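Local coordinates for protein LIN-41 (Caenorhabditis elegans, PDB 4UMG), which controls the onset of developmental plasticity in the worm as a TRIM-NHL protein, of which this is the immunoglobulin-like filamin domain, at residues Tyr109-Leu114 with Cys123-Asp128; Arg24-Tyr29 with Leu99-Ser104; Lys8-Val13 with Val30-Ala35; Ser71-Phe76 with Ile113-Thr118. One frame throughout, in Å; residues are numbered along the deposited sequence.

Interaction 1: Tyr109-Leu114 with Cys123-Asp128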
loop_
_atom_site.group_PDB
_atom_site.type_symbol
_atom_site.label_atom_id
_atom_site.label_comp_id
_atom_site.label_asym_id
_atom_site.label_seq_id
_atom_site.Cartn_x
_atom_site.Cartn_y
_atom_site.Cartn_z
ATOM N N TYR A 109 -9.337 -8.818 -0.205
ATOM C CA TYR A 109 -7.907 -8.756 -0.534
ATOM C C TYR A 109 -7.071 -8.470 0.705
ATOM O O TYR A 109 -7.569 -7.909 1.682
ATOM C CB TYR A 109 -7.664 -7.637 -1.583
ATOM C CG TYR A 109 -8.094 -8.020 -2.984
ATOM C CD1 TYR A 109 -9.429 -8.266 -3.284
ATOM C CD2 TYR A 109 -7.168 -8.107 -4.022
ATOM C CE1 TYR A 109 -9.835 -8.596 -4.577
ATOM C CE2 TYR A 109 -7.561 -8.473 -5.313
ATOM C CZ TYR A 109 -8.894 -8.714 -5.580
ATOM O OH TYR A 109 -9.277 -9.010 -6.849
ATOM N N THR A 110 -5.793 -8.833 0.656
ATOM C CA THR A 110 -4.871 -8.593 1.750
ATOM C C THR A 110 -3.818 -7.646 1.252
ATOM O O THR A 110 -3.274 -7.871 0.178
ATOM C CB THR A 110 -4.205 -9.876 2.207
ATOM O OG1 THR A 110 -5.214 -10.848 2.464
ATOM C CG2 THR A 110 -3.386 -9.668 3.473
ATOM N N LEU A 111 -3.492 -6.623 2.054
ATOM C CA LEU A 111 -2.454 -5.670 1.698
ATOM C C LEU A 111 -1.422 -5.661 2.786
ATOM O O LEU A 111 -1.779 -5.624 3.972
ATOM C CB LEU A 111 -3.071 -4.264 1.630
ATOM C CG LEU A 111 -2.105 -3.072 1.479
ATOM C CD1 LEU A 111 -1.356 -3.096 0.131
ATOM C CD2 LEU A 111 -2.833 -1.757 1.666
ATOM N N ASN A 112 -0.158 -5.677 2.400
ATOM C CA ASN A 112 0.928 -5.480 3.379
ATOM C C ASN A 112 1.987 -4.568 2.760
ATOM O O ASN A 112 2.303 -4.722 1.592
ATOM C CB ASN A 112 1.520 -6.807 3.927
ATOM C CG ASN A 112 2.178 -6.639 5.300
ATOM O OD1 ASN A 112 2.271 -5.531 5.810
ATOM N ND2 ASN A 112 2.626 -7.731 5.953
ATOM N N ILE A 113 2.502 -3.576 3.524
ATOM C CA ILE A 113 3.542 -2.686 3.018
ATOM C C ILE A 113 4.634 -2.706 4.079
ATOM O O ILE A 113 4.341 -2.481 5.249
ATOM C CB ILE A 113 3.016 -1.257 2.782
ATOM C CG1 ILE A 113 1.769 -1.260 1.854
ATOM C CG2 ILE A 113 4.137 -0.346 2.217
ATOM C CD1 ILE A 113 0.806 -0.043 2.141
ATOM N N LEU A 114 5.864 -3.073 3.665
ATOM C CA LEU A 114 7.021 -3.241 4.523
ATOM C C LEU A 114 8.069 -2.204 4.227
ATOM O O LEU A 114 8.440 -2.008 3.073
ATOM C CB LEU A 114 7.666 -4.628 4.326
ATOM C CG LEU A 114 6.805 -5.897 4.329
ATOM C CD1 LEU A 114 7.707 -7.127 4.235
ATOM C CD2 LEU A 114 5.961 -6.026 5.561
ATOM N N CYS A 123 -0.532 -2.022 8.884
ATOM C CA CYS A 123 -0.395 -3.207 8.003
ATOM C C CYS A 123 -0.001 -4.487 8.761
ATOM O O CYS A 123 0.673 -4.384 9.792
ATOM C CB CYS A 123 0.569 -2.928 6.855
ATOM S SG CYS A 123 -0.085 -1.793 5.618
ATOM N N PRO A 124 -0.422 -5.691 8.306
ATOM C CA PRO A 124 -1.249 -5.962 7.105
ATOM C C PRO A 124 -2.704 -5.626 7.358
ATOM O O PRO A 124 -3.143 -5.560 8.525
ATOM C CB PRO A 124 -1.098 -7.464 6.897
ATOM C CG PRO A 124 -0.846 -8.015 8.310
ATOM C CD PRO A 124 -0.049 -6.939 9.003
ATOM N N THR A 125 -3.449 -5.430 6.279
ATOM C CA THR A 125 -4.833 -5.049 6.400
ATOM C C THR A 125 -5.692 -5.634 5.247
ATOM O O THR A 125 -5.156 -6.189 4.289
ATOM C CB THR A 125 -4.899 -3.511 6.470
ATOM O OG1 THR A 125 -6.249 -3.133 6.704
ATOM C CG2 THR A 125 -4.333 -2.837 5.200
ATOM N N THR A 126 -7.015 -5.491 5.374
ATOM C CA THR A 126 -8.004 -5.984 4.432
ATOM C C THR A 126 -8.460 -4.860 3.542
ATOM O O THR A 126 -8.530 -3.711 3.990
ATOM C CB THR A 126 -9.179 -6.613 5.236
ATOM O OG1 THR A 126 -8.724 -7.828 5.865
ATOM C CG2 THR A 126 -10.439 -6.901 4.403
ATOM N N MET A 127 -8.791 -5.211 2.278
ATOM C CA MET A 127 -9.437 -4.321 1.314
ATOM C C MET A 127 -10.586 -5.103 0.726
ATOM O O MET A 127 -10.398 -6.238 0.304
ATOM C CB MET A 127 -8.498 -3.820 0.214
ATOM C CG MET A 127 -7.193 -3.239 0.752
ATOM S SD MET A 127 -6.049 -2.716 -0.543
ATOM C CE MET A 127 -5.695 -4.269 -1.378
ATOM N N ASP A 128 -11.795 -4.513 0.758
ATOM C CA ASP A 128 -12.994 -5.169 0.255
ATOM C C ASP A 128 -13.271 -4.679 -1.140
ATOM O O ASP A 128 -13.566 -3.500 -1.331
ATOM C CB ASP A 128 -14.180 -4.906 1.186
ATOM C CG ASP A 128 -14.000 -5.615 2.510
ATOM O OD1 ASP A 128 -13.767 -6.838 2.493
ATOM O OD2 ASP A 128 -13.996 -4.933 3.555
HETATM O O HOH W 1 -8.389 -9.690 3.895
#

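Interaction 2: Arg24-Tyr29 with Leu99-Ser104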
loop_
_atom_site.group_PDB
_atom_site.type_symbol
_atom_site.label_atom_id
_atom_site.label_comp_id
_atom_site.label_asym_id
_atom_site.label_seq_id
_atom_site.Cartn_x
_atom_site.Cartn_y
_atom_site.Cartn_z
ATOM N N ARG A 24 -10.995 -2.335 -11.947
ATOM C CA ARG A 24 -10.677 -0.923 -12.119
ATOM C C ARG A 24 -9.282 -0.788 -11.529
ATOM O O ARG A 24 -9.036 -1.352 -10.469
ATOM C CB ARG A 24 -11.655 -0.024 -11.332
ATOM C CG ARG A 24 -13.123 -0.175 -11.739
ATOM C CD ARG A 24 -13.622 0.937 -12.623
ATOM N NE ARG A 24 -15.064 0.816 -12.838
ATOM C CZ ARG A 24 -15.985 1.528 -12.194
ATOM N NH1 ARG A 24 -15.624 2.443 -11.304
ATOM N NH2 ARG A 24 -17.272 1.340 -12.447
ATOM N N GLN A 25 -8.355 -0.124 -12.237
ATOM C CA GLN A 25 -7.004 0.120 -11.715
ATOM C C GLN A 25 -7.188 1.002 -10.472
ATOM O O GLN A 25 -7.875 2.027 -10.537
ATOM C CB GLN A 25 -6.150 0.835 -12.782
ATOM C CG GLN A 25 -5.531 -0.161 -13.764
ATOM C CD GLN A 25 -4.499 0.466 -14.670
ATOM O OE1 GLN A 25 -4.662 1.586 -15.173
ATOM N NE2 GLN A 25 -3.422 -0.266 -14.927
ATOM N N THR A 26 -6.647 0.548 -9.340
ATOM C CA THR A 26 -6.860 1.143 -8.027
ATOM C C THR A 26 -5.549 1.694 -7.493
ATOM O O THR A 26 -4.527 1.024 -7.620
ATOM C CB THR A 26 -7.432 0.034 -7.103
ATOM O OG1 THR A 26 -8.622 -0.483 -7.721
ATOM C CG2 THR A 26 -7.745 0.528 -5.695
ATOM N N VAL A 27 -5.581 2.897 -6.898
ATOM C CA VAL A 27 -4.389 3.548 -6.355
ATOM C C VAL A 27 -4.487 3.771 -4.832
ATOM O O VAL A 27 -5.518 4.238 -4.339
ATOM C CB VAL A 27 -4.118 4.898 -7.099
ATOM C CG1 VAL A 27 -2.832 5.550 -6.600
ATOM C CG2 VAL A 27 -4.049 4.702 -8.614
ATOM N N ILE A 28 -3.401 3.465 -4.094
ATOM C CA ILE A 28 -3.329 3.706 -2.652
ATOM C C ILE A 28 -2.097 4.576 -2.454
ATOM O O ILE A 28 -1.052 4.285 -3.040
ATOM C CB ILE A 28 -3.230 2.387 -1.842
ATOM C CG1 ILE A 28 -4.420 1.435 -2.144
ATOM C CG2 ILE A 28 -3.109 2.671 -0.321
ATOM C CD1 ILE A 28 -4.116 -0.025 -1.652
ATOM N N TYR A 29 -2.206 5.636 -1.635
ATOM C CA TYR A 29 -1.070 6.520 -1.394
ATOM C C TYR A 29 -0.502 6.259 -0.022
ATOM O O TYR A 29 -1.267 6.092 0.922
ATOM C CB TYR A 29 -1.480 7.989 -1.529
ATOM C CG TYR A 29 -1.818 8.357 -2.950
ATOM C CD1 TYR A 29 -0.816 8.604 -3.882
ATOM C CD2 TYR A 29 -3.139 8.396 -3.385
ATOM C CE1 TYR A 29 -1.120 8.971 -5.189
ATOM C CE2 TYR A 29 -3.455 8.724 -4.703
ATOM C CZ TYR A 29 -2.441 9.001 -5.603
ATOM O OH TYR A 29 -2.734 9.348 -6.900
ATOM N N LEU A 99 0.750 3.308 -4.881
ATOM C CA LEU A 99 0.706 1.875 -5.086
ATOM C C LEU A 99 -0.490 1.581 -5.967
ATOM O O LEU A 99 -1.593 2.018 -5.650
ATOM C CB LEU A 99 0.519 1.160 -3.755
ATOM C CG LEU A 99 1.622 1.373 -2.709
ATOM C CD1 LEU A 99 1.358 0.502 -1.500
ATOM C CD2 LEU A 99 2.997 1.012 -3.250
ATOM N N SER A 100 -0.264 0.954 -7.114
ATOM C CA SER A 100 -1.345 0.678 -8.048
ATOM C C SER A 100 -1.525 -0.800 -8.264
ATOM O O SER A 100 -0.546 -1.537 -8.363
ATOM C CB SER A 100 -1.088 1.369 -9.394
ATOM O OG SER A 100 -1.250 2.764 -9.226
ATOM N N TYR A 101 -2.783 -1.256 -8.281
ATOM C CA TYR A 101 -3.078 -2.652 -8.524
ATOM C C TYR A 101 -4.414 -2.818 -9.242
ATOM O O TYR A 101 -5.240 -1.905 -9.248
ATOM C CB TYR A 101 -3.006 -3.478 -7.214
ATOM C CG TYR A 101 -4.192 -3.257 -6.306
ATOM C CD1 TYR A 101 -4.258 -2.142 -5.468
ATOM C CD2 TYR A 101 -5.224 -4.189 -6.234
ATOM C CE1 TYR A 101 -5.336 -1.951 -4.603
ATOM C CE2 TYR A 101 -6.341 -3.970 -5.435
ATOM C CZ TYR A 101 -6.390 -2.852 -4.612
ATOM O OH TYR A 101 -7.467 -2.636 -3.796
ATOM N N TYR A 102 -4.636 -3.988 -9.842
ATOM C CA TYR A 102 -5.867 -4.256 -10.609
ATOM C C TYR A 102 -6.561 -5.477 -10.018
ATOM O O TYR A 102 -6.084 -6.602 -10.213
ATOM C CB TYR A 102 -5.501 -4.509 -12.056
ATOM C CG TYR A 102 -6.684 -4.685 -12.975
ATOM C CD1 TYR A 102 -7.284 -3.588 -13.587
ATOM C CD2 TYR A 102 -7.150 -5.954 -13.307
ATOM C CE1 TYR A 102 -8.345 -3.749 -14.473
ATOM C CE2 TYR A 102 -8.175 -6.128 -14.241
ATOM C CZ TYR A 102 -8.760 -5.018 -14.829
ATOM O OH TYR A 102 -9.799 -5.157 -15.718
ATOM N N PRO A 103 -7.639 -5.266 -9.224
ATOM C CA PRO A 103 -8.335 -6.407 -8.616
ATOM C C PRO A 103 -9.288 -7.040 -9.624
ATOM O O PRO A 103 -10.307 -6.433 -9.948
ATOM C CB PRO A 103 -9.060 -5.790 -7.425
ATOM C CG PRO A 103 -9.250 -4.344 -7.794
ATOM C CD PRO A 103 -8.283 -3.982 -8.877
ATOM N N SER A 104 -8.951 -8.246 -10.124
ATOM C CA SER A 104 -9.767 -8.891 -11.176
ATOM C C SER A 104 -11.038 -9.552 -10.651
ATOM O O SER A 104 -11.990 -9.758 -11.405
ATOM C CB SER A 104 -8.925 -9.899 -11.956
ATOM O OG SER A 104 -8.725 -11.101 -11.229
#

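Interaction 3: Lys8-Val13 with Val30-Ala35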
loop_
_atom_site.group_PDB
_atom_site.type_symbol
_atom_site.label_atom_id
_atom_site.label_comp_id
_atom_site.label_asym_id
_atom_site.label_seq_id
_atom_site.Cartn_x
_atom_site.Cartn_y
_atom_site.Cartn_z
ATOM N N LYS A 8 7.293 2.392 11.466
ATOM C CA LYS A 8 6.283 2.841 12.430
ATOM C C LYS A 8 5.746 4.224 12.171
ATOM O O LYS A 8 4.620 4.521 12.585
ATOM C CB LYS A 8 6.780 2.714 13.881
ATOM C CG LYS A 8 7.926 3.595 14.302
ATOM C CD LYS A 8 8.429 3.100 15.653
ATOM C CE LYS A 8 9.609 3.877 16.170
ATOM N NZ LYS A 8 9.939 3.402 17.546
ATOM N N ASN A 9 6.543 5.093 11.502
ATOM C CA ASN A 9 6.105 6.452 11.227
ATOM C C ASN A 9 5.466 6.619 9.855
ATOM O O ASN A 9 4.938 7.699 9.556
ATOM C CB ASN A 9 7.264 7.475 11.371
ATOM C CG ASN A 9 7.771 7.620 12.807
ATOM O OD1 ASN A 9 7.180 7.110 13.780
ATOM N ND2 ASN A 9 8.894 8.289 12.978
ATOM N N SER A 10 5.585 5.597 9.002
ATOM C CA SER A 10 5.025 5.579 7.640
ATOM C C SER A 10 3.594 5.046 7.678
ATOM O O SER A 10 3.279 4.173 8.490
ATOM C CB SER A 10 5.909 4.769 6.696
ATOM O OG SER A 10 7.181 5.401 6.673
ATOM N N SER A 11 2.707 5.588 6.836
ATOM C CA SER A 11 1.311 5.168 6.877
ATOM C C SER A 11 0.605 5.341 5.557
ATOM O O SER A 11 1.026 6.149 4.731
ATOM C CB SER A 11 0.555 6.003 7.914
ATOM O OG SER A 11 0.668 7.381 7.602
ATOM N N ILE A 12 -0.546 4.686 5.419
ATOM C CA ILE A 12 -1.403 4.860 4.238
ATOM C C ILE A 12 -2.168 6.173 4.447
ATOM O O ILE A 12 -2.610 6.462 5.567
ATOM C CB ILE A 12 -2.361 3.653 4.064
ATOM C CG1 ILE A 12 -1.591 2.322 3.866
ATOM C CG2 ILE A 12 -3.387 3.911 2.940
ATOM C CD1 ILE A 12 -2.406 1.029 4.188
ATOM N N VAL A 13 -2.309 6.960 3.375
ATOM C CA VAL A 13 -3.024 8.243 3.382
ATOM C C VAL A 13 -4.533 7.968 3.237
ATOM O O VAL A 13 -4.981 7.501 2.188
ATOM C CB VAL A 13 -2.490 9.192 2.275
ATOM C CG1 VAL A 13 -3.260 10.519 2.243
ATOM C CG2 VAL A 13 -0.998 9.448 2.444
ATOM N N VAL A 30 0.836 6.139 0.067
ATOM C CA VAL A 30 1.579 5.863 1.306
ATOM C C VAL A 30 2.538 7.022 1.614
ATOM O O VAL A 30 3.256 7.493 0.733
ATOM C CB VAL A 30 2.305 4.493 1.231
ATOM C CG1 VAL A 30 3.104 4.202 2.500
ATOM C CG2 VAL A 30 1.314 3.363 0.958
ATOM N N GLN A 31 2.490 7.525 2.847
ATOM C CA GLN A 31 3.331 8.633 3.249
ATOM C C GLN A 31 4.510 8.044 3.996
ATOM O O GLN A 31 4.306 7.416 5.032
ATOM C CB GLN A 31 2.515 9.549 4.173
ATOM C CG GLN A 31 3.199 10.838 4.566
ATOM C CD GLN A 31 3.423 11.760 3.408
ATOM O OE1 GLN A 31 4.477 11.721 2.759
ATOM N NE2 GLN A 31 2.492 12.684 3.198
ATOM N N LEU A 32 5.722 8.192 3.447
ATOM C CA LEU A 32 6.933 7.689 4.089
ATOM C C LEU A 32 7.536 8.801 4.931
ATOM O O LEU A 32 7.673 9.948 4.480
ATOM C CB LEU A 32 7.960 7.212 3.060
ATOM C CG LEU A 32 7.520 6.082 2.093
ATOM C CD1 LEU A 32 8.575 5.828 1.061
ATOM C CD2 LEU A 32 7.236 4.760 2.834
ATOM N N ARG A 33 7.853 8.472 6.161
ATOM C CA ARG A 33 8.470 9.403 7.102
ATOM C C ARG A 33 9.673 8.738 7.715
ATOM O O ARG A 33 9.647 7.503 7.883
ATOM C CB ARG A 33 7.493 9.781 8.249
ATOM C CG ARG A 33 6.271 10.602 7.740
ATOM C CD ARG A 33 5.374 11.031 8.897
ATOM N NE ARG A 33 4.138 11.677 8.439
ATOM C CZ ARG A 33 3.959 12.995 8.378
ATOM N NH1 ARG A 33 4.935 13.821 8.731
ATOM N NH2 ARG A 33 2.814 13.497 7.936
ATOM N N ASP A 34 10.704 9.522 8.066
ATOM C CA ASP A 34 11.891 8.970 8.736
ATOM C C ASP A 34 11.623 8.796 10.244
ATOM O O ASP A 34 10.501 9.034 10.687
ATOM C CB ASP A 34 13.105 9.868 8.525
ATOM C CG ASP A 34 12.943 11.311 8.995
ATOM O OD1 ASP A 34 12.158 11.552 9.945
ATOM O OD2 ASP A 34 13.593 12.201 8.412
ATOM N N ALA A 35 12.653 8.366 11.018
ATOM C CA ALA A 35 12.561 8.137 12.472
ATOM C C ALA A 35 12.116 9.391 13.246
ATOM O O ALA A 35 11.564 9.280 14.335
ATOM C CB ALA A 35 13.899 7.640 13.010
HETATM O O HOH W 2 2.779 8.960 8.251
#

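Interaction 4: Ser71-Phe76 with Ile113-Thr118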
loop_
_atom_site.group_PDB
_atom_site.type_symbol
_atom_site.label_atom_id
_atom_site.label_comp_id
_atom_site.label_asym_id
_atom_site.label_seq_id
_atom_site.Cartn_x
_atom_site.Cartn_y
_atom_site.Cartn_z
ATOM N N SER A 71 14.243 1.384 -2.712
ATOM C CA SER A 71 14.697 -0.002 -2.511
ATOM C C SER A 71 14.377 -0.583 -1.121
ATOM O O SER A 71 14.480 -1.798 -0.926
ATOM C CB SER A 71 16.194 -0.110 -2.800
ATOM O OG SER A 71 16.940 0.901 -2.140
ATOM N N ASP A 72 13.970 0.280 -0.169
ATOM C CA ASP A 72 13.625 -0.089 1.207
ATOM C C ASP A 72 12.133 -0.376 1.393
ATOM O O ASP A 72 11.726 -0.767 2.488
ATOM C CB ASP A 72 14.031 1.051 2.165
ATOM C CG ASP A 72 15.523 1.268 2.323
ATOM O OD1 ASP A 72 16.232 0.295 2.651
ATOM O OD2 ASP A 72 15.966 2.433 2.212
ATOM N N VAL A 73 11.318 -0.167 0.350
ATOM C CA VAL A 73 9.864 -0.333 0.439
ATOM C C VAL A 73 9.392 -1.529 -0.398
ATOM O O VAL A 73 9.747 -1.664 -1.571
ATOM C CB VAL A 73 9.132 1.000 0.038
ATOM C CG1 VAL A 73 7.608 0.841 0.044
ATOM C CG2 VAL A 73 9.543 2.153 0.942
ATOM N N GLN A 74 8.573 -2.393 0.214
ATOM C CA GLN A 74 7.988 -3.548 -0.463
ATOM C C GLN A 74 6.485 -3.465 -0.231
ATOM O O GLN A 74 6.043 -3.080 0.850
ATOM C CB GLN A 74 8.531 -4.847 0.148
ATOM C CG GLN A 74 10.038 -5.013 -0.004
ATOM C CD GLN A 74 10.492 -6.347 0.516
ATOM O OE1 GLN A 74 10.628 -7.309 -0.236
ATOM N NE2 GLN A 74 10.719 -6.440 1.818
ATOM N N ALA A 75 5.692 -3.783 -1.243
ATOM C CA ALA A 75 4.243 -3.780 -1.065
ATOM C C ALA A 75 3.677 -4.985 -1.798
ATOM O O ALA A 75 4.085 -5.261 -2.933
ATOM C CB ALA A 75 3.642 -2.499 -1.620
ATOM N N PHE A 76 2.806 -5.738 -1.140
ATOM C CA PHE A 76 2.149 -6.817 -1.849
ATOM C C PHE A 76 0.664 -6.833 -1.578
ATOM O O PHE A 76 0.201 -6.376 -0.538
ATOM C CB PHE A 76 2.769 -8.184 -1.658
ATOM C CG PHE A 76 2.793 -8.586 -0.235
ATOM C CD1 PHE A 76 1.683 -9.193 0.349
ATOM C CD2 PHE A 76 3.958 -8.468 0.508
ATOM C CE1 PHE A 76 1.721 -9.596 1.679
ATOM C CE2 PHE A 76 4.013 -8.927 1.813
ATOM C CZ PHE A 76 2.894 -9.475 2.392
ATOM N N ILE A 113 2.502 -3.576 3.524
ATOM C CA ILE A 113 3.542 -2.686 3.018
ATOM C C ILE A 113 4.634 -2.706 4.079
ATOM O O ILE A 113 4.341 -2.481 5.249
ATOM C CB ILE A 113 3.016 -1.257 2.782
ATOM C CG1 ILE A 113 1.769 -1.260 1.854
ATOM C CG2 ILE A 113 4.137 -0.346 2.217
ATOM C CD1 ILE A 113 0.806 -0.043 2.141
ATOM N N LEU A 114 5.864 -3.073 3.665
ATOM C CA LEU A 114 7.021 -3.241 4.523
ATOM C C LEU A 114 8.069 -2.204 4.227
ATOM O O LEU A 114 8.440 -2.008 3.073
ATOM C CB LEU A 114 7.666 -4.628 4.326
ATOM C CG LEU A 114 6.805 -5.897 4.329
ATOM C CD1 LEU A 114 7.707 -7.127 4.235
ATOM C CD2 LEU A 114 5.961 -6.026 5.561
ATOM N N VAL A 115 8.547 -1.534 5.276
ATOM C CA VAL A 115 9.622 -0.563 5.142
ATOM C C VAL A 115 10.786 -1.190 5.903
ATOM O O VAL A 115 10.644 -1.503 7.090
ATOM C CB VAL A 115 9.236 0.850 5.689
ATOM C CG1 VAL A 115 10.473 1.665 6.041
ATOM C CG2 VAL A 115 8.382 1.597 4.671
ATOM N N LYS A 116 11.884 -1.489 5.179
ATOM C CA LYS A 116 13.101 -2.133 5.727
ATOM C C LYS A 116 12.750 -3.480 6.381
ATOM O O LYS A 116 13.304 -3.854 7.424
ATOM C CB LYS A 116 13.861 -1.221 6.685
ATOM C CG LYS A 116 14.390 0.052 6.037
ATOM C CD LYS A 116 14.984 0.945 7.119
ATOM C CE LYS A 116 15.486 2.244 6.546
ATOM N NZ LYS A 116 15.807 3.218 7.622
ATOM N N GLY A 117 11.784 -4.161 5.780
ATOM C CA GLY A 117 11.356 -5.478 6.254
ATOM C C GLY A 117 10.364 -5.469 7.384
ATOM O O GLY A 117 10.052 -6.521 7.925
ATOM N N THR A 118 9.845 -4.303 7.750
ATOM C CA THR A 118 8.879 -4.210 8.844
ATOM C C THR A 118 7.552 -3.647 8.357
ATOM O O THR A 118 7.569 -2.594 7.731
ATOM C CB THR A 118 9.443 -3.301 9.979
ATOM O OG1 THR A 118 10.610 -3.909 10.524
ATOM C CG2 THR A 118 8.403 -3.041 11.088
HETATM O O HOH W 3 10.736 -3.788 3.071
#

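Interaction 1: Tyr109-Leu114 with Cys123-Asp128
Tyr109 O is gripped from several directions: the backbone N of Met127 donates to it over 3.0 Å from above the carbonyl plane (38° out of it), a water donates as well, and the CA-H of Thr126 makes a weaker contact. The same water lies 2.7 Å from Thr126 OG1 and so ties that side chain to the opposite strand. The residues belong to the antiparallel hairpin of strands 107-115 and 118-130 in the filamin-type immunoglobulin-like fold. Tyr109 with Met127 and Leu111 with Thr125 are hydrogen-bonded pairs, and Thr110 with Thr126 is the non-hydrogen-bonded pair between them. On the face of Leu111 and Met127 the thioether chain bends at its third torsion (chi3 -63°), which brings Met127 CE to 3.9 Å from Tyr109 CB and 4.0 Å from Leu111 CB. The Tyr109 ring itself leads away, and its hydroxyl bonds to Ile105 O. Regular pairing stops at Pro124, which follows a cis peptide bond. Here Asn112, its CG anti to the backbone N (chi1 -156°), lies side by side with the proline, CG at 3.7 Å from Pro124 CB and OD1 at 3.3 Å from Cys123 CB. An alanine at Asn112, lacking the amide, would probably open a gap beside the Pro124 ring and Cys123 CB, with only CB of the side chain still touching the proline. Cys123 SG sits 4.0 Å from Ile113 CD1 and 3.8 Å from Ile113 N, a buried amide with no hydrogen-bond partner in the model.

Interaction 2: Arg24-Tyr29 with Leu99-Ser104
Thr26 and Tyr101 exchange two backbone hydrogen bonds, Thr26 N to Tyr101 O at 2.8 Å and Tyr101 N to Thr26 O at 2.9 Å. Ile28 and Leu99 repeat the exchange two residues along, and Val27 faces Ser100 as the non-hydrogen-bonded pair between them. A further bond lies within 24-29: Thr26 OG1 donates to Arg24 O over 2.9 Å, from above the carbonyl plane (42° out of it), where the chain enters the strand. Pro103 CD comes within 3.2 Å of that same Arg24 O. Packing starts from Thr26, whose CB stands over one face of the Tyr101 ring in a CH-pi contact, 4.1 Å from its centroid and offset toward the rim. With OG1 anti to the carbonyl carbon (chi1 -56°), CG2 lies anti to the backbone N and beside the ring, 3.6 Å from Tyr101 CE1. Lacking hydroxyl and methyl, an alanine at Thr26 would probably leave Arg24 O short of this donor and a gap beside Tyr101 CE1. Ile28 CD1 approaches CE1 of the same ring, 3.7 Å away, whereas Val27 CG2 meets Ser100 OG 3.5 Å off on the other face of the sheet. Within the filamin-type immunoglobulin-like domain, strand 26-31 thus pairs antiparallel with strand 96-101, which in turn bonds to strand 84-91 through Ser100 and Thr88, while Ile28 and Tyr101 turn inward onto Met127 of strand 118-130.

Interaction 3: Lys8-Val13 with Val30-Ala35
Ser11 and Gln31 form the one hydrogen-bonded antiparallel pair here, Gln31 N to Ser11 O at 2.8 Å and Ser11 N to Gln31 O at 3.0 Å; Ile12 and Val30 follow as a non-hydrogen-bonded pair. Beyond this short piece of sheet, side chains take over the bonding of main-chain groups. Ser10 OG accepts from Arg33 N over 3.2 Å and is also hydrogen-bonded to Cys6 O. Asn9 CG lies anti to its carbonyl carbon (chi1 -67°), near Asp34 O; ND2 donates to that oxygen over 2.9 Å, close to the amide plane, and makes a weak bond to Ala35 O. Water forms a third kind of link: one molecule donates to Asn9 O, accepts from Arg33 NE in the plane of the guanidinium at 3.0 Å, and bonds to Ser11 OG. The extended Arg33 chain runs past Asn9 O, with CD 3.4 Å from it, and NH1 goes on to Gly37 O. Apolar contacts are few. Ile12 CG1 meets Val30 CG2 at 4.2 Å on the face turned to Ile113, and Val13 CG2 touches Gln31 CB at 3.9 Å on the opposite face. In this filamin-type domain the short strand 11-12 pairs with strand 26-31, and Ser10 just before it also bonds to Ser121 of strand 118-130; toward Asn9, polar side chains and a water bind main-chain groups, continuing the contact past the regular pairing.

Interaction 4: Ser71-Phe76 with Ile113-Thr118
Val73, Ala75, Ile113 and Val115 make the tightly packed face of this contact, where strands 73-78 and 107-115 run antiparallel in the filamin domain's sheet. Val73 CG2, anti to its carbonyl carbon, meets Val115 CG2 at 3.9 Å, the two side chains running obliquely to each other. Ala75 CB lies 4.1 Å from Ile113 CG1, a small group against a branched one, with Leu99 touching both residues from strand 96-101. Gln74 and Leu114 are the hydrogen-bonded pair, Leu114 N to Gln74 O at 2.8 Å, but their side chains point to the other, more open face. There only Gln74 NE2 and Leu114 CD1 approach, at 3.9 Å. Farther out, Asp72 O accepts from Lys116 N over 2.8 Å, almost straight at 175°. It also receives a longer bond from a water, which in turn accepts from Gln74 NE2 and, over 2.9 Å, from Gly117 N. Lys116 and Gly117 are the central residues of a type I' turn from Val115 to Thr118; both have positive phi, as that turn requires, which suits the glycine. The Lys116 chain lies alongside Asp72, yet NZ stays 5.5 Å from Asp72 OD2 and bonds instead to Pro5 O and Ser3 O. Backbone bonds thus join the strands throughout; hydrocarbon contact adds to them on the inner face and a water on the outer, where the acid and amine would probably attract each other weakly, without direct contact.

Overall arrangement
All four contacts belong to one filamin-type domain and are antiparallel pairings within it. Interactions 1 and 4 share strand 107-115, which is flanked by 118-130 and 73-78; interactions 2 and 3 share strand 26-31, flanked by 96-101 and 11-12. Their inward side chains meet across the interior: Met127 SD touches Ile28 CD1, and Ile113 CD1 packs on Val30, Ile12 and Leu99. Interactions 1 and 2 supply the aromatic and sulphur-bearing part of this core, whereas the inward face of interaction 4 is purely aliphatic. Interactions 1, 3 and 4 each have one bridging water, and interaction 3, with the least regular strand pairing, relies most on polar side chains.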